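Local coordinates for chromosome partition protein Smc (Pyrococcus yayanosii, PDB 5XEI) that probably serves in chromosome condensation and partitioning as a DNA-binding ATPase of the SMC family, seen here as its head domain with the adjoining coiled coil and joint, at residues A[147-150]-A[151-155]; A[135-138]-A[139-142]. All coordinates share one frame; numbering follows the deposited sequence.

Contact 1 (A[147-150]-A[151-155])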
# COMPACT_ATOMS: atom_id res chain seq x y z
N ASP A 147 -7.18 0.29 32.96
CA ASP A 147 -7.49 0.08 31.55
C ASP A 147 -8.99 0.18 31.28
O ASP A 147 -9.40 0.74 30.26
CB ASP A 147 -6.95 -1.28 31.07
CG ASP A 147 -5.55 -1.19 30.50
OD1 ASP A 147 -5.40 -0.63 29.38
OD2 ASP A 147 -4.60 -1.70 31.14
N ILE A 148 -9.83 -0.34 32.19
CA ILE A 148 -11.28 -0.24 32.01
C ILE A 148 -11.70 1.22 31.93
O ILE A 148 -12.51 1.60 31.08
CB ILE A 148 -12.03 -0.96 33.14
CG1 ILE A 148 -11.71 -2.45 33.15
CG2 ILE A 148 -13.53 -0.74 33.00
CD1 ILE A 148 -12.42 -3.19 34.24
N THR A 149 -11.16 2.05 32.82
CA THR A 149 -11.49 3.47 32.76
C THR A 149 -10.95 4.11 31.49
O THR A 149 -11.63 4.94 30.88
CB THR A 149 -10.97 4.17 34.02
OG1 THR A 149 -11.63 3.63 35.17
CG2 THR A 149 -11.19 5.69 33.92
N LYS A 150 -9.74 3.73 31.06
CA LYS A 150 -9.22 4.24 29.79
C LYS A 150 -10.10 3.82 28.62
O LYS A 150 -10.26 4.59 27.66
CB LYS A 150 -7.79 3.74 29.56
CG LYS A 150 -6.81 4.26 30.58
CD LYS A 150 -5.52 4.76 29.94
CE LYS A 150 -4.67 5.47 30.99
NZ LYS A 150 -4.73 4.78 32.33
N PHE A 151 -10.68 2.62 28.70
CA PHE A 151 -11.49 2.08 27.62
C PHE A 151 -12.87 2.74 27.55
O PHE A 151 -13.50 2.77 26.49
CB PHE A 151 -11.61 0.57 27.81
CG PHE A 151 -12.71 -0.07 27.01
CD1 PHE A 151 -13.88 -0.47 27.61
CD2 PHE A 151 -12.57 -0.27 25.64
CE1 PHE A 151 -14.89 -1.07 26.88
CE2 PHE A 151 -13.58 -0.86 24.90
CZ PHE A 151 -14.73 -1.26 25.52
N ILE A 152 -13.32 3.29 28.69
CA ILE A 152 -14.62 3.93 28.80
C ILE A 152 -14.56 5.36 28.28
O ILE A 152 -15.47 5.82 27.57
CB ILE A 152 -15.08 3.87 30.27
CG1 ILE A 152 -15.29 2.42 30.70
CG2 ILE A 152 -16.30 4.73 30.51
CD1 ILE A 152 -16.14 1.58 29.79
N LYS A 153 -13.49 6.09 28.61
CA LYS A 153 -13.24 7.40 28.03
C LYS A 153 -12.83 7.32 26.56
O LYS A 153 -12.65 8.36 25.92
CB LYS A 153 -12.14 8.11 28.84
CG LYS A 153 -12.22 7.88 30.35
CD LYS A 153 -12.17 9.16 31.18
CE LYS A 153 -12.12 8.86 32.68
NZ LYS A 153 -11.68 10.03 33.50
N MET A 154 -12.69 6.12 26.01
CA MET A 154 -12.19 5.95 24.65
C MET A 154 -13.24 6.42 23.65
O MET A 154 -14.42 6.10 23.77
CB MET A 154 -11.83 4.49 24.42
CG MET A 154 -11.07 4.23 23.17
SD MET A 154 -10.31 2.60 23.22
CE MET A 154 -11.69 1.54 22.81
N SER A 155 -12.80 7.20 22.66
CA SER A 155 -13.71 7.73 21.65
C SER A 155 -14.28 6.61 20.77
O SER A 155 -13.71 5.51 20.71
CB SER A 155 -12.98 8.74 20.76
OG SER A 155 -12.45 8.10 19.61
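Phe151 donates its backbone N to Asp147 O at 2.8 Å, the i to i+4 bond of a short helix in its last turn. Its CB lies 3.5 Å from Ile148 O, which sits at the edge of the ring, near its plane, and CG anti to the backbone N (chi1 164°) carries the phenyl away from the preceding turn, to a cation-pi contact with Arg159. One residue on, Ile152 N is shared weakly between Ile148 O and Thr149 O, while CG1 of Ile152 packs 4.3 Å from CG2 of Ile148. Lys153 N makes a nearly straight bond to Thr149 O (3.2 Å, 173°), and the two side chains lie side by side and point the same way, Lys153 CE 3.5 Å from Thr149 CG2. Met154 has left the helix, though its CB still rests 3.6 Å from Lys150 O. Ser155 then N-caps the following helix 156-167 through Glu158 N, whose neighbour Arg159 also binds Phe151 O. Helix 147-152 also lies against helix 424-440, with Ile148, Thr149 and Ile152 touching Lys426 and Phe151 touching Ala430.

Contact 2 (A[135-138]-A[139-142])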
# COMPACT_ATOMS: atom_id res chain seq x y z
N ILE A 135 -0.33 -10.95 18.98
CA ILE A 135 -0.22 -10.85 20.43
C ILE A 135 -0.61 -9.45 20.85
O ILE A 135 0.03 -8.47 20.44
CB ILE A 135 1.20 -11.17 20.91
CG1 ILE A 135 1.60 -12.59 20.53
CG2 ILE A 135 1.30 -10.94 22.42
CD1 ILE A 135 1.25 -13.62 21.54
N SER A 136 -1.66 -9.34 21.67
CA SER A 136 -2.09 -8.05 22.22
C SER A 136 -2.44 -7.03 21.13
O SER A 136 -1.70 -6.06 20.93
CB SER A 136 -1.02 -7.52 23.18
OG SER A 136 -1.06 -6.10 23.32
N PRO A 137 -3.56 -7.23 20.38
CA PRO A 137 -4.05 -6.19 19.44
C PRO A 137 -4.58 -4.95 20.15
O PRO A 137 -5.62 -4.99 20.81
CB PRO A 137 -5.18 -6.89 18.67
CG PRO A 137 -5.00 -8.38 18.93
CD PRO A 137 -4.35 -8.48 20.29
N GLU A 138 -3.87 -3.83 20.01
CA GLU A 138 -4.11 -2.63 20.82
C GLU A 138 -4.07 -2.92 22.32
O GLU A 138 -4.59 -2.14 23.12
CB GLU A 138 -5.43 -1.96 20.44
CG GLU A 138 -5.66 -1.93 18.93
CD GLU A 138 -5.61 -0.54 18.33
OE1 GLU A 138 -5.93 -0.43 17.12
OE2 GLU A 138 -5.26 0.42 19.04
N GLY A 139 -3.47 -4.04 22.72
CA GLY A 139 -3.50 -4.43 24.11
C GLY A 139 -4.88 -4.68 24.67
O GLY A 139 -5.04 -4.63 25.90
N TYR A 140 -5.89 -4.95 23.82
CA TYR A 140 -7.23 -5.21 24.35
C TYR A 140 -7.24 -6.41 25.30
O TYR A 140 -8.01 -6.41 26.27
CB TYR A 140 -8.25 -5.43 23.21
CG TYR A 140 -8.53 -6.89 22.80
CD1 TYR A 140 -7.78 -7.52 21.82
CD2 TYR A 140 -9.56 -7.62 23.38
CE1 TYR A 140 -8.03 -8.84 21.45
CE2 TYR A 140 -9.82 -8.94 23.02
CZ TYR A 140 -9.05 -9.54 22.06
OH TYR A 140 -9.29 -10.84 21.69
N ASN A 141 -6.41 -7.42 25.04
CA ASN A 141 -6.35 -8.62 25.86
C ASN A 141 -5.49 -8.45 27.12
O ASN A 141 -5.45 -9.38 27.94
CB ASN A 141 -5.81 -9.80 25.04
CG ASN A 141 -4.44 -9.49 24.45
OD1 ASN A 141 -4.17 -8.35 24.11
ND2 ASN A 141 -3.57 -10.50 24.36
N LEU A 142 -4.80 -7.31 27.28
CA LEU A 142 -4.10 -6.96 28.53
C LEU A 142 -4.93 -5.92 29.28
O LEU A 142 -4.91 -4.73 28.93
CB LEU A 142 -2.70 -6.42 28.26
CG LEU A 142 -1.85 -7.13 27.22
CD1 LEU A 142 -0.59 -6.33 26.95
CD2 LEU A 142 -1.50 -8.50 27.71
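The ring of Tyr140 leans against Pro137 with one edge: Pro137 O lies in the ring plane, 3.5 Å from CD1, and the proline's CD approaches CE1 to 3.9 Å. Over the centre of one face stands CB of the next residue, Asn141, 4.2 Å above the plane. At the far end of the ring, the Tyr140 hydroxyl is hydrogen-bonded to that of Tyr446. The amide of Asn141 passes at about a right angle to the proline, its OD1 3.8 Å from Pro137 CD, and its ND2 donates to Phe445 O. CG of Asn141 stands between the backbone N and the carbonyl carbon (chi1 57°), which folds the amide back towards Ser136.

The backbone is wound into three overlapping turns. Gly139 N bonds weakly to Ser136 O; Tyr140 N donates to Pro137 O at 3.0 Å, from above the carbonyl plane; and Leu142 N reaches Gly139 O at 3.0 Å, closing a type I turn. Ser136, Glu138 and Gly139 all have positive phi, which is readily tolerated only at the glycine. Ser136 OG lies 3.7 Å from Leu142 CD1.

Replacing Asn141 by alanine is likely to leave Phe445 O without its ND2 donor and to open a gap beside Pro137 CD. Asn141 also pairs through its backbone with Leu447, so side chain and main chain together fasten the turns to strand 445-449, the Walker B strand of the ATPase head. Tyr140 OH and Asn141 ND2 are thus satisfied by strand 445-449, whereas Glu138 OE1 comes close to Glu165 OE1, a pairing of like charges that could raise the proton affinity of either carboxylate.

Overall arrangement
The two contacts follow in series along the chain, their centres about 14 Å apart, joined through the edge strand 142-143 and the residues leading into helix 147-152, which correspond to the Q-loop of ABC-type ATPases. They meet where Asp147 OD2 packs 3.8 Å from Leu142 O, a packing contact only; the hydrogen bond of that carboxylate oxygen comes from Leu144 N. Both rest on helix 424-440, which begins within the signature motif of this family, and both adjoin helix 156-167. Contact 1 is the nearer to the nucleotide pocket, the side chain of Asp147 lying about 11 Å from that of Ser40, a predicted ATP-binding residue; contact 2 lies away from that predicted site.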